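Serine-rich secreted cell wall anchored (LPXTG-motif ) protein (Lactobacillus reuteri ATCC 53608, PDB 5NXK) probably serves as a cell-surface adhesin, a beta-solenoid through which the bacterium attaches to its host in the gut. Local coordinates at residues D185-W189 with L211-N215; M243-N249 with L275-S281; Y102-Y108 with V127-N133. All coordinates share one frame; numbering follows the deposited sequence.

Interaction 1: residues D185-W189 with L211-N215; sequences DIDMW and LTMEN
OD2 of Asp187 accepts a hydrogen bond from Asn215 ND2 at 2.8 Å, and the side-chain amide of Asn222 supplies a second. The contact lies inside a parallel beta-solenoid, where strand 210-214 of one sheet meets, across the interior, the corner at Asp187, where the chain turns from one face to another along strand 186-191. Asn215 approaches from above the carboxylate, 45° out of its plane, whereas OD2 lies close to the plane of the amide itself; the two flat groups are turned 81° apart. Asp187 directs its carboxylate to Asn215 by keeping CG beside its own backbone N, opposite the carbonyl carbon (chi1 -63°). The other oxygen, OD1, is taken by Thr219 OG1 and Asn181 ND2, so the buried carboxylate is held at both oxygens, which fixes its rotation and probably eases the cost of burying a charge. Asn215 is pinned in turn, its OD1 accepting from the backbone N of Asn181 and its ND2 also donating to Leu179 O. Next to this polar cluster the contact is apolar. Met213 and Asp187 run past one another head to tail, with Met213 CB 3.6 Å from Asp187 OD2 and Met213 SD 4.0 Å from Asp187 CB. Met188 reaches in with an extended chain, perpendicular to the bent chain of Met213, bringing Met188 CE to 3.8 Å from Met213 SD and 4.4 Å from Leu211 CD1.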
loop_
_atom_site.group_PDB
_atom_site.type_symbol
_atom_site.label_atom_id
_atom_site.label_comp_id
_atom_site.label_asym_id
_atom_site.label_seq_id
_atom_site.Cartn_x
_atom_site.Cartn_y
_atom_site.Cartn_z
ATOM N N ASP A 185 -3.559 -12.840 0.001
ATOM C CA ASP A 185 -2.459 -13.634 -0.538
ATOM C C ASP A 185 -1.171 -12.844 -0.675
ATOM O O ASP A 185 -0.077 -13.420 -0.705
ATOM C CB ASP A 185 -2.823 -14.209 -1.907
ATOM C CG ASP A 185 -4.059 -15.100 -1.867
ATOM O OD1 ASP A 185 -4.214 -15.869 -0.894
ATOM O OD2 ASP A 185 -4.858 -15.047 -2.828
ATOM N N ILE A 186 -1.298 -11.530 -0.821
ATOM C CA ILE A 186 -0.139 -10.695 -1.136
ATOM C C ILE A 186 -0.118 -9.491 -0.184
ATOM O O ILE A 186 -1.162 -8.907 0.066
ATOM C CB ILE A 186 -0.172 -10.226 -2.623
ATOM C CG1 ILE A 186 -0.261 -11.436 -3.561
ATOM C CG2 ILE A 186 1.054 -9.371 -2.955
ATOM C CD1 ILE A 186 -0.463 -11.055 -5.026
ATOM N N ASP A 187 1.047 -9.143 0.369
ATOM C CA ASP A 187 1.134 -7.980 1.260
ATOM C C ASP A 187 1.157 -6.666 0.467
ATOM O O ASP A 187 0.443 -5.722 0.800
ATOM C CB ASP A 187 2.373 -8.050 2.162
ATOM C CG ASP A 187 2.365 -9.256 3.116
ATOM O OD1 ASP A 187 1.284 -9.828 3.391
ATOM O OD2 ASP A 187 3.459 -9.624 3.603
ATOM N N MET A 188 1.982 -6.608 -0.578
ATOM C CA MET A 188 2.079 -5.404 -1.419
ATOM C C MET A 188 2.060 -5.813 -2.877
ATOM O O MET A 188 2.953 -6.528 -3.324
ATOM C CB MET A 188 3.364 -4.626 -1.144
ATOM C CG MET A 188 3.481 -4.017 0.243
ATOM S SD MET A 188 5.115 -3.246 0.439
ATOM C CE MET A 188 4.932 -2.480 2.048
ATOM N N TRP A 189 1.060 -5.361 -3.622
ATOM C CA TRP A 189 0.983 -5.669 -5.036
ATOM C C TRP A 189 1.021 -4.364 -5.813
ATOM O O TRP A 189 0.083 -3.574 -5.754
ATOM C CB TRP A 189 -0.300 -6.446 -5.373
ATOM C CG TRP A 189 -0.295 -7.058 -6.742
ATOM C CD1 TRP A 189 0.656 -6.899 -7.709
ATOM C CD2 TRP A 189 -1.269 -7.964 -7.287
ATOM N NE1 TRP A 189 0.331 -7.636 -8.816
ATOM C CE2 TRP A 189 -0.841 -8.301 -8.584
ATOM C CE3 TRP A 189 -2.462 -8.516 -6.803
ATOM C CZ2 TRP A 189 -1.565 -9.167 -9.408
ATOM C CZ3 TRP A 189 -3.174 -9.379 -7.620
ATOM C CH2 TRP A 189 -2.725 -9.696 -8.906
ATOM N N LEU A 211 11.177 -2.315 8.018
ATOM C CA LEU A 211 9.993 -2.870 7.391
ATOM C C LEU A 211 9.879 -4.310 7.831
ATOM O O LEU A 211 10.792 -5.099 7.611
ATOM C CB LEU A 211 10.074 -2.775 5.868
ATOM C CG LEU A 211 8.953 -3.534 5.138
ATOM C CD1 LEU A 211 7.594 -2.954 5.518
ATOM C CD2 LEU A 211 9.135 -3.478 3.625
ATOM N N THR A 212 8.768 -4.644 8.477
ATOM C CA THR A 212 8.548 -5.994 8.959
ATOM C C THR A 212 7.237 -6.549 8.398
ATOM O O THR A 212 6.161 -5.987 8.620
ATOM C CB THR A 212 8.517 -6.035 10.501
ATOM O OG1 THR A 212 9.736 -5.486 11.021
ATOM C CG2 THR A 212 8.359 -7.454 10.994
ATOM N N MET A 213 7.342 -7.642 7.651
ATOM C CA MET A 213 6.191 -8.332 7.082
ATOM C C MET A 213 6.385 -9.832 7.256
ATOM O O MET A 213 6.705 -10.560 6.313
ATOM C CB MET A 213 5.966 -7.940 5.611
ATOM C CG MET A 213 6.054 -6.443 5.359
ATOM S SD MET A 213 5.228 -5.876 3.833
ATOM C CE MET A 213 6.333 -6.596 2.644
ATOM N N GLU A 214 6.197 -10.277 8.493
ATOM C CA GLU A 214 6.437 -11.664 8.861
ATOM C C GLU A 214 5.119 -12.416 8.786
ATOM O O GLU A 214 4.430 -12.577 9.785
ATOM C CB GLU A 214 7.042 -11.729 10.261
ATOM C CG GLU A 214 8.476 -11.210 10.283
ATOM C CD GLU A 214 9.091 -11.218 11.671
ATOM O OE1 GLU A 214 8.459 -10.689 12.616
ATOM O OE2 GLU A 214 10.218 -11.728 11.808
ATOM N N ASN A 215 4.791 -12.898 7.592
ATOM C CA ASN A 215 3.451 -13.383 7.303
ATOM C C ASN A 215 3.457 -14.777 6.706
ATOM O O ASN A 215 2.562 -15.151 5.943
ATOM C CB ASN A 215 2.764 -12.391 6.370
ATOM C CG ASN A 215 2.524 -11.048 7.043
ATOM O OD1 ASN A 215 2.041 -11.002 8.175
ATOM N ND2 ASN A 215 2.858 -9.951 6.352
#

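Interaction 2: residues M243-N249 with L275-S281; sequences MSAKVDN and LEVITGS
Leu275 and Met243 lie side by side and point the same way in neighbouring parallel strands, Leu275 CD2 touching Met243 CE at 3.6 Å. Nearer its backbone Leu275 meets Asn249, which comes in from the corner after the turn and sets OD1 3.3 Å from Leu275 CB. The amide of Asn249, with CG beside its backbone N (chi1 -56°), lies across Leu275 CB and Val277 CG1. Its ND2 donates to Glu276 O at 3.1 Å from above the carbonyl plane, 57° out of it, while Ala245 N reaches the same oxygen nearly along the C=O axis. ND2 also bonds Asn222 OD1, and Asn249 OD1 accepts from Asn282 ND2: asparagines at matching positions of three successive coils join in a row, as in other parallel beta-helices. Farther round the turn Lys246 contributes its backbone, with O accepting from Ile278 N and from Thr279 N, the latter at 2.9 Å, so one coil's turn is tied to the next. Asp248 OD1 then receives Ser281 N at 2.8 Å in an almost straight bond (174°), and its OD2 makes a salt bridge with Arg251. Backbone amides or carbonyls thus take part in every hydrogen bond across the contact, and Asp248, the one carboxylate that grips the second turn, is probably kept ionised by Arg251.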
loop_
_atom_site.group_PDB
_atom_site.type_symbol
_atom_site.label_atom_id
_atom_site.label_comp_id
_atom_site.label_asym_id
_atom_site.label_seq_id
_atom_site.Cartn_x
_atom_site.Cartn_y
_atom_site.Cartn_z
ATOM N N MET A 243 11.137 -10.154 6.375
ATOM C CA MET A 243 9.925 -10.621 5.718
ATOM C C MET A 243 9.865 -12.141 5.621
ATOM O O MET A 243 10.888 -12.814 5.435
ATOM C CB MET A 243 9.785 -10.006 4.306
ATOM C CG MET A 243 9.949 -8.489 4.254
ATOM S SD MET A 243 9.534 -7.762 2.650
ATOM C CE MET A 243 10.678 -8.548 1.556
ATOM N N SER A 244 8.651 -12.673 5.694
ATOM C CA SER A 244 8.448 -14.091 5.450
ATOM C C SER A 244 7.099 -14.312 4.769
ATOM O O SER A 244 6.149 -13.581 5.017
ATOM C CB SER A 244 8.527 -14.887 6.751
ATOM O OG SER A 244 7.482 -14.507 7.633
ATOM N N ALA A 245 7.039 -15.318 3.901
ATOM C CA ALA A 245 5.837 -15.640 3.137
ATOM C C ALA A 245 5.904 -17.110 2.761
ATOM O O ALA A 245 6.965 -17.712 2.871
ATOM C CB ALA A 245 5.726 -14.768 1.895
ATOM N N LYS A 246 4.791 -17.696 2.323
ATOM C CA LYS A 246 4.812 -19.118 1.971
ATOM C C LYS A 246 5.637 -19.372 0.713
ATOM O O LYS A 246 6.414 -20.324 0.664
ATOM C CB LYS A 246 3.391 -19.664 1.780
ATOM C CG LYS A 246 2.505 -19.584 3.016
ATOM C CD LYS A 246 1.088 -20.058 2.684
ATOM C CE LYS A 246 0.165 -19.965 3.879
ATOM N NZ LYS A 246 -1.251 -20.257 3.507
ATOM N N VAL A 247 5.464 -18.532 -0.308
ATOM C CA VAL A 247 6.060 -18.829 -1.611
ATOM C C VAL A 247 7.289 -17.975 -1.927
ATOM O O VAL A 247 8.399 -18.491 -1.938
ATOM C CB VAL A 247 5.037 -18.663 -2.743
ATOM C CG1 VAL A 247 5.618 -19.197 -4.041
ATOM C CG2 VAL A 247 3.739 -19.419 -2.403
ATOM N N ASP A 248 7.102 -16.680 -2.175
ATOM C CA ASP A 248 8.228 -15.792 -2.507
ATOM C C ASP A 248 8.191 -14.540 -1.637
ATOM O O ASP A 248 7.122 -14.107 -1.236
ATOM C CB ASP A 248 8.215 -15.356 -3.985
ATOM C CG ASP A 248 8.047 -16.518 -4.966
ATOM O OD1 ASP A 248 8.733 -17.556 -4.837
ATOM O OD2 ASP A 248 7.253 -16.356 -5.916
ATOM N N ASN A 249 9.343 -13.942 -1.347
ATOM C CA ASN A 249 9.309 -12.644 -0.654
ATOM C C ASN A 249 9.102 -11.503 -1.649
ATOM O O ASN A 249 8.267 -10.626 -1.424
ATOM C CB ASN A 249 10.578 -12.409 0.154
ATOM C CG ASN A 249 10.835 -13.506 1.152
ATOM O OD1 ASN A 249 11.848 -14.205 1.072
ATOM N ND2 ASN A 249 9.913 -13.682 2.090
ATOM N N LEU A 275 15.094 -12.771 5.127
ATOM C CA LEU A 275 13.979 -13.201 4.293
ATOM C C LEU A 275 13.783 -14.690 4.433
ATOM O O LEU A 275 14.759 -15.443 4.445
ATOM C CB LEU A 275 14.237 -12.852 2.824
ATOM C CG LEU A 275 14.577 -11.403 2.492
ATOM C CD1 LEU A 275 14.865 -11.290 1.002
ATOM C CD2 LEU A 275 13.466 -10.449 2.905
ATOM N N GLU A 276 12.529 -15.122 4.500
ATOM C CA GLU A 276 12.243 -16.538 4.658
ATOM C C GLU A 276 11.028 -16.947 3.833
ATOM O O GLU A 276 10.038 -16.237 3.822
ATOM C CB GLU A 276 12.008 -16.877 6.137
ATOM C CG GLU A 276 11.772 -18.362 6.380
ATOM C CD GLU A 276 11.903 -18.749 7.843
ATOM O OE1 GLU A 276 12.452 -17.945 8.634
ATOM O OE2 GLU A 276 11.469 -19.867 8.191
ATOM N N VAL A 277 11.121 -18.072 3.124
ATOM C CA VAL A 277 9.966 -18.636 2.415
ATOM C C VAL A 277 9.871 -20.141 2.670
ATOM O O VAL A 277 10.763 -20.726 3.270
ATOM C CB VAL A 277 10.036 -18.395 0.883
ATOM C CG1 VAL A 277 10.020 -16.880 0.545
ATOM C CG2 VAL A 277 11.251 -19.088 0.280
ATOM N N ILE A 278 8.818 -20.777 2.166
ATOM C CA ILE A 278 8.665 -22.214 2.331
ATOM C C ILE A 278 8.876 -22.949 1.005
ATOM O O ILE A 278 9.753 -23.803 0.914
ATOM C CB ILE A 278 7.281 -22.587 2.903
ATOM C CG1 ILE A 278 7.020 -21.840 4.212
ATOM C CG2 ILE A 278 7.179 -24.093 3.141
ATOM C CD1 ILE A 278 5.690 -22.188 4.858
ATOM N N THR A 279 8.098 -22.614 -0.025
ATOM C CA THR A 279 8.110 -23.420 -1.247
ATOM C C THR A 279 8.687 -22.727 -2.482
ATOM O O THR A 279 8.961 -23.392 -3.484
ATOM C CB THR A 279 6.683 -23.910 -1.615
ATOM O OG1 THR A 279 5.825 -22.786 -1.833
ATOM C CG2 THR A 279 6.089 -24.790 -0.504
ATOM N N GLY A 280 8.899 -21.414 -2.429
ATOM C CA GLY A 280 9.397 -20.725 -3.616
ATOM C C GLY A 280 10.817 -20.187 -3.489
ATOM O O GLY A 280 11.716 -20.890 -3.028
ATOM N N SER A 281 11.023 -18.937 -3.891
ATOM C CA SER A 281 12.352 -18.330 -3.841
ATOM C C SER A 281 12.208 -17.008 -3.127
ATOM O O SER A 281 11.178 -16.360 -3.250
ATOM C CB SER A 281 12.927 -18.108 -5.247
ATOM O OG SER A 281 12.832 -19.272 -6.045
#

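Interaction 3: residues Y102-Y108 with V127-N133; sequences YKDVTAY and VGNTTLN
Asn133 packs against Ala107 and Tyr108 of the neighbouring strand. Its CB lies 3.2 Å from Ala107 O and 3.6 Å from Tyr108 CD2. CG, placed beside the backbone N (chi1 -59°), runs alongside the tyrosine and comes to 3.7 Å from Tyr108 CE2, with the amide and ring planes only 14° apart. At the tip ND2 sits over one ring face, offset toward the rim, and donates to Ala107 O at 3.1 Å. That oxygen also takes Asn133 N, from the opposite face of the carbonyl plane. A water accepts from ND2 and bonds Tyr108 OH, clasping the pair, while Asn133 OD1 accepts from Asn180 ND2 of the next coil. On the inward face Leu132 CD2 touches both Ala107 CB, at 3.9 Å, and the edge of the Tyr102 ring. At the far end Asp104 OD1 accepts Asn129 N at 2.9 Å, across a turn where Gly128 has positive phi and the pairing shifts by one residue. Parallel strands from successive coils, paired residue for residue beyond that turn, with Thr106 beside Thr131 on one face and Ala107 beside Leu132 on the inner one, are typical of a parallel beta-helix (beta-solenoid), consistent with a putative pectate lyase-like adhesive domain.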
loop_
_atom_site.group_PDB
_atom_site.type_symbol
_atom_site.label_atom_id
_atom_site.label_comp_id
_atom_site.label_asym_id
_atom_site.label_seq_id
_atom_site.Cartn_x
_atom_site.Cartn_y
_atom_site.Cartn_z
ATOM N N TYR A 102 0.568 7.908 4.975
ATOM C CA TYR A 102 0.132 7.496 6.305
ATOM C C TYR A 102 1.270 7.741 7.275
ATOM O O TYR A 102 2.346 7.171 7.119
ATOM C CB TYR A 102 -0.243 6.014 6.351
ATOM C CG TYR A 102 -1.586 5.622 5.771
ATOM C CD1 TYR A 102 -2.470 6.567 5.261
ATOM C CD2 TYR A 102 -1.963 4.282 5.736
ATOM C CE1 TYR A 102 -3.713 6.180 4.742
ATOM C CE2 TYR A 102 -3.182 3.889 5.221
ATOM C CZ TYR A 102 -4.052 4.843 4.725
ATOM O OH TYR A 102 -5.256 4.427 4.210
ATOM N N LYS A 103 1.050 8.581 8.273
ATOM C CA LYS A 103 2.078 8.813 9.273
ATOM C C LYS A 103 1.556 8.460 10.668
ATOM O O LYS A 103 0.516 8.971 11.088
ATOM C CB LYS A 103 2.559 10.254 9.215
ATOM C CG LYS A 103 3.542 10.616 10.322
ATOM C CD LYS A 103 3.981 12.078 10.209
ATOM C CE LYS A 103 5.014 12.457 11.281
ATOM N NZ LYS A 103 5.655 13.775 10.957
ATOM N N ASP A 104 2.244 7.555 11.361
ATOM C CA ASP A 104 1.789 7.075 12.670
ATOM C C ASP A 104 0.346 6.590 12.598
ATOM O O ASP A 104 -0.486 6.906 13.437
ATOM C CB ASP A 104 1.951 8.170 13.731
ATOM C CG ASP A 104 3.413 8.552 13.941
ATOM O OD1 ASP A 104 4.267 7.641 13.945
ATOM O OD2 ASP A 104 3.719 9.752 14.087
ATOM N N VAL A 105 0.076 5.784 11.585
ATOM C CA VAL A 105 -1.256 5.264 11.356
ATOM C C VAL A 105 -1.318 3.788 11.732
ATOM O O VAL A 105 -0.350 3.051 11.546
ATOM C CB VAL A 105 -1.662 5.460 9.882
ATOM C CG1 VAL A 105 -2.778 4.505 9.471
ATOM C CG2 VAL A 105 -2.048 6.919 9.629
ATOM N N THR A 106 -2.450 3.374 12.293
ATOM C CA THR A 106 -2.761 1.969 12.462
ATOM C C THR A 106 -3.965 1.663 11.581
ATOM O O THR A 106 -4.944 2.385 11.638
ATOM C CB THR A 106 -3.051 1.641 13.951
ATOM O OG1 THR A 106 -1.908 1.997 14.736
ATOM C CG2 THR A 106 -3.340 0.164 14.148
ATOM N N ALA A 107 -3.914 0.613 10.765
ATOM C CA ALA A 107 -5.019 0.367 9.842
ATOM C C ALA A 107 -5.501 -1.071 9.861
ATOM O O ALA A 107 -4.708 -2.010 10.016
ATOM C CB ALA A 107 -4.615 0.754 8.404
ATOM N N TYR A 108 -6.802 -1.234 9.651
ATOM C CA TYR A 108 -7.401 -2.552 9.553
ATOM C C TYR A 108 -8.285 -2.603 8.323
ATOM O O TYR A 108 -9.086 -1.702 8.100
ATOM C CB TYR A 108 -8.220 -2.875 10.816
ATOM C CG TYR A 108 -7.396 -2.868 12.088
ATOM C CD1 TYR A 108 -7.159 -1.683 12.781
ATOM C CD2 TYR A 108 -6.850 -4.046 12.591
ATOM C CE1 TYR A 108 -6.405 -1.669 13.929
ATOM C CE2 TYR A 108 -6.085 -4.042 13.742
ATOM C CZ TYR A 108 -5.865 -2.846 14.406
ATOM O OH TYR A 108 -5.105 -2.830 15.550
ATOM N N VAL A 127 5.013 6.427 6.965
ATOM C CA VAL A 127 5.923 7.273 7.742
ATOM C C VAL A 127 5.757 7.014 9.246
ATOM O O VAL A 127 4.672 6.641 9.707
ATOM C CB VAL A 127 5.680 8.785 7.434
ATOM C CG1 VAL A 127 6.735 9.662 8.106
ATOM C CG2 VAL A 127 5.676 9.047 5.927
ATOM N N GLY A 128 6.835 7.213 10.000
ATOM C CA GLY A 128 6.831 7.005 11.441
ATOM C C GLY A 128 6.505 5.572 11.820
ATOM O O GLY A 128 6.908 4.625 11.133
ATOM N N ASN A 129 5.775 5.407 12.919
ATOM C CA ASN A 129 5.439 4.082 13.409
ATOM C C ASN A 129 4.081 3.667 12.889
ATOM O O ASN A 129 3.052 3.982 13.479
ATOM C CB ASN A 129 5.493 4.043 14.934
ATOM C CG ASN A 129 6.884 4.328 15.455
ATOM O OD1 ASN A 129 7.866 3.817 14.927
ATOM N ND2 ASN A 129 6.979 5.149 16.489
ATOM N N THR A 130 4.084 2.982 11.754
ATOM C CA THR A 130 2.835 2.683 11.073
ATOM C C THR A 130 2.639 1.173 10.967
ATOM O O THR A 130 3.552 0.422 10.576
ATOM C CB THR A 130 2.797 3.349 9.663
ATOM O OG1 THR A 130 2.698 4.770 9.810
ATOM C CG2 THR A 130 1.610 2.856 8.834
ATOM N N THR A 131 1.447 0.736 11.346
ATOM C CA THR A 131 1.103 -0.669 11.355
ATOM C C THR A 131 -0.151 -0.890 10.538
ATOM O O THR A 131 -1.195 -0.278 10.785
ATOM C CB THR A 131 0.888 -1.187 12.791
ATOM O OG1 THR A 131 2.075 -0.943 13.554
ATOM C CG2 THR A 131 0.602 -2.688 12.790
ATOM N N LEU A 132 -0.032 -1.768 9.557
ATOM C CA LEU A 132 -1.119 -2.075 8.648
ATOM C C LEU A 132 -1.581 -3.513 8.862
ATOM O O LEU A 132 -0.753 -4.429 8.878
ATOM C CB LEU A 132 -0.657 -1.858 7.205
ATOM C CG LEU A 132 0.009 -0.498 6.931
ATOM C CD1 LEU A 132 0.484 -0.446 5.501
ATOM C CD2 LEU A 132 -0.963 0.654 7.189
ATOM N N ASN A 133 -2.886 -3.722 9.023
ATOM C CA ASN A 133 -3.391 -5.058 9.305
ATOM C C ASN A 133 -4.401 -5.522 8.262
ATOM O O ASN A 133 -5.471 -4.942 8.126
ATOM C CB ASN A 133 -4.020 -5.099 10.701
ATOM C CG ASN A 133 -3.031 -4.722 11.792
ATOM O OD1 ASN A 133 -2.233 -5.550 12.245
ATOM N ND2 ASN A 133 -3.051 -3.453 12.190
HETATM O O HOH W 1 -2.374 -3.023 14.903
#

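How the interactions relate
All three interactions reach one long parallel sheet and follow one another along the chain: 102-108 with 127-133, then interaction 1, then interaction 2. Strand 176-181 separates interaction 3 from interaction 1; the two centres lie about 14 Å apart, nearest atoms about 6 Å. Interactions 1 and 2 touch directly, their centres about 10 Å apart: Met213 O and Ser244 N probably hydrogen-bond at 2.9 Å, and Met213 CE packs 3.4 Å from Met243 SD. Asn222 bridges the two. Interactions 2 and 3, with centres about 24 Å apart, do not meet. Interaction 1 spans the interior, whereas the others join successive coils.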